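Local structure of putative hydantoin racemase (Klebsiella pneumoniae subsp. pneumoniae, 3QVL) at residues S1-V6 with E32-C37. The protein interconverts the two enantiomers of allantoin and probably also racemises other 5-monosubstituted hydantoins. Residues are numbered along the deposited sequence; the frame is centred on the assembly and turned at random.
Sequences SVRIQV and EILAVC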
loop_
_atom_site.group_PDB
_atom_site.type_symbol
_atom_site.label_atom_id
_atom_site.label_comp_id
_atom_site.label_asym_id
_atom_site.label_seq_id
_atom_site.Cartn_x
_atom_site.Cartn_y
_atom_site.Cartn_z
ATOM N N SER A 1 27.484 -31.206 -14.362
ATOM C CA SER A 1 26.053 -31.625 -14.422
ATOM C C SER A 1 25.119 -30.423 -14.561
ATOM O O SER A 1 24.189 -30.442 -15.371
ATOM C CB SER A 1 25.681 -32.450 -13.187
ATOM N N VAL A 2 25.371 -29.388 -13.763
ATOM C CA VAL A 2 24.594 -28.152 -13.811
ATOM C C VAL A 2 25.518 -26.991 -14.175
ATOM O O VAL A 2 26.531 -26.765 -13.513
ATOM C CB VAL A 2 23.875 -27.862 -12.464
ATOM C CG1 VAL A 2 23.070 -26.567 -12.540
ATOM C CG2 VAL A 2 22.967 -29.025 -12.072
ATOM N N ARG A 3 25.171 -26.269 -15.235
ATOM C CA ARG A 3 25.964 -25.123 -15.667
ATOM C C ARG A 3 25.171 -23.832 -15.513
ATOM O O ARG A 3 24.082 -23.688 -16.075
ATOM C CB ARG A 3 26.443 -25.300 -17.108
ATOM C CG ARG A 3 27.446 -26.433 -17.300
ATOM C CD ARG A 3 27.992 -26.438 -18.716
ATOM N NE ARG A 3 26.944 -26.698 -19.700
ATOM C CZ ARG A 3 26.907 -26.171 -20.921
ATOM N NH1 ARG A 3 27.857 -25.337 -21.327
ATOM N NH2 ARG A 3 25.908 -26.475 -21.735
ATOM N N ILE A 4 25.723 -22.906 -14.734
ATOM C CA ILE A 4 25.073 -21.628 -14.457
ATOM C C ILE A 4 25.916 -20.476 -14.993
ATOM O O ILE A 4 27.078 -20.314 -14.615
ATOM C CB ILE A 4 24.809 -21.429 -12.941
ATOM C CG1 ILE A 4 24.002 -22.603 -12.375
ATOM C CG2 ILE A 4 24.094 -20.096 -12.684
ATOM C CD1 ILE A 4 23.924 -22.636 -10.862
ATOM N N GLN A 5 25.316 -19.689 -15.881
ATOM C CA GLN A 5 25.963 -18.506 -16.428
ATOM C C GLN A 5 25.744 -17.326 -15.487
ATOM O O GLN A 5 24.619 -16.849 -15.327
ATOM C CB GLN A 5 25.413 -18.192 -17.821
ATOM C CG GLN A 5 26.176 -17.104 -18.565
ATOM C CD GLN A 5 25.437 -16.592 -19.787
ATOM O OE1 GLN A 5 24.219 -16.414 -19.767
ATOM N NE2 GLN A 5 26.178 -16.344 -20.861
ATOM N N VAL A 6 26.822 -16.870 -14.856
ATOM C CA VAL A 6 26.752 -15.718 -13.963
ATOM C C VAL A 6 27.232 -14.478 -14.717
ATOM O O VAL A 6 28.424 -14.328 -15.000
ATOM C CB VAL A 6 27.562 -15.939 -12.660
ATOM C CG1 VAL A 6 27.370 -14.770 -11.708
ATOM C CG2 VAL A 6 27.136 -17.237 -11.979
ATOM N N GLU A 32 29.002 -26.085 -12.510
ATOM C CA GLU A 32 30.021 -25.282 -13.174
ATOM C C GLU A 32 29.531 -23.843 -13.300
ATOM O O GLU A 32 28.406 -23.596 -13.741
ATOM C CB GLU A 32 30.342 -25.854 -14.559
ATOM C CG GLU A 32 31.495 -25.150 -15.279
ATOM C CD GLU A 32 31.667 -25.597 -16.724
ATOM O OE1 GLU A 32 31.014 -26.576 -17.143
ATOM O OE2 GLU A 32 32.466 -24.961 -17.444
ATOM N N ILE A 33 30.382 -22.903 -12.900
ATOM C CA ILE A 33 30.077 -21.480 -13.012
ATOM C C ILE A 33 30.732 -20.905 -14.265
ATOM O O ILE A 33 31.940 -21.058 -14.471
ATOM C CB ILE A 33 30.541 -20.690 -11.751
ATOM C CG1 ILE A 33 29.841 -21.199 -10.477
ATOM C CG2 ILE A 33 30.364 -19.175 -11.941
ATOM C CD1 ILE A 33 28.314 -21.057 -10.456
ATOM N N LEU A 34 29.925 -20.260 -15.103
ATOM C CA LEU A 34 30.434 -19.528 -16.257
ATOM C C LEU A 34 30.304 -18.029 -16.006
ATOM O O LEU A 34 29.258 -17.427 -16.269
ATOM C CB LEU A 34 29.702 -19.943 -17.542
ATOM C CG LEU A 34 29.812 -21.397 -18.018
ATOM C CD1 LEU A 34 28.830 -21.656 -19.147
ATOM C CD2 LEU A 34 31.233 -21.749 -18.456
ATOM N N ALA A 35 31.372 -17.439 -15.472
ATOM C CA ALA A 35 31.404 -16.013 -15.159
ATOM C C ALA A 35 31.732 -15.199 -16.405
ATOM O O ALA A 35 32.813 -15.338 -16.984
ATOM C CB ALA A 35 32.407 -15.732 -14.048
ATOM N N VAL A 36 30.785 -14.362 -16.818
ATOM C CA VAL A 36 30.917 -13.576 -18.047
ATOM C C VAL A 36 30.517 -12.113 -17.849
ATOM O O VAL A 36 29.902 -11.754 -16.844
ATOM C CB VAL A 36 30.083 -14.179 -19.219
ATOM C CG1 VAL A 36 30.595 -15.567 -19.607
ATOM C CG2 VAL A 36 28.592 -14.220 -18.871
ATOM N N CYS A 37 30.881 -11.281 -18.821
ATOM C CA CYS A 37 30.456 -9.886 -18.874
ATOM C C CYS A 37 30.255 -9.481 -20.339
ATOM O O CYS A 37 30.787 -10.144 -21.233
ATOM C CB CYS A 37 31.481 -8.983 -18.182
ATOM S SG CYS A 37 33.136 -9.056 -18.879
#
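Val6 and Ile33 meet on one face of two parallel neighbouring strands, 2-7 and 31-36. Val6 CG2 touches Ile33 CG2 at 3.8 Å. Ile33 CG1 stands beside its own backbone N (chi1 -60°), and the chain turns again at chi2, so that CD1 swings back toward Ile4 CB. Ile4 and Val6 are buried here, while Ile33 on the edge strand is partly exposed. Five backbone hydrogen bonds tie the strands together. Ile4 gives its N-H to Glu32 O and takes one at O from Leu34 N (2.9 Å). Val6 does the same between Leu34 O and Val36 N. The bond from Val6 N to Leu34 O is the most bent, at 142° about the hydrogen. The fifth runs from Glu32 N to Val2 O, and backbone bonds of Ser1 and Val2 to Gly30 carry the pairing further.

The other face carries Arg3, Gln5, Glu32 and Leu34. Gln5 is buried there, and Val36 CG2 rests against Gln5 CG at 3.8 Å, the two side chains crossing at about a right angle. The Gln5 amide is fixed from outside the pair: Gln5 OE1 is hydrogen-bonded to His73 ND1 and NE2 to Gln61 O. Toward the start of the strands the packing opens to solvent. Glu32 is exposed and runs alongside Arg3, with OE1 3.4 Å from Arg3 CD. Arg3 NE stays 4.8 Å from Glu32 OE1, too far for a salt bridge, and Arg3 NH2 bonds instead to Gln68 O.

The pair closes the beta-alpha-beta unit built around helix 13-26. That helix and helix 203-216 pack on the Val6 and Ile33 face, helix 48-68 lies against Leu34 and Val36, and strand 72-75 continues the sheet beyond 2-7.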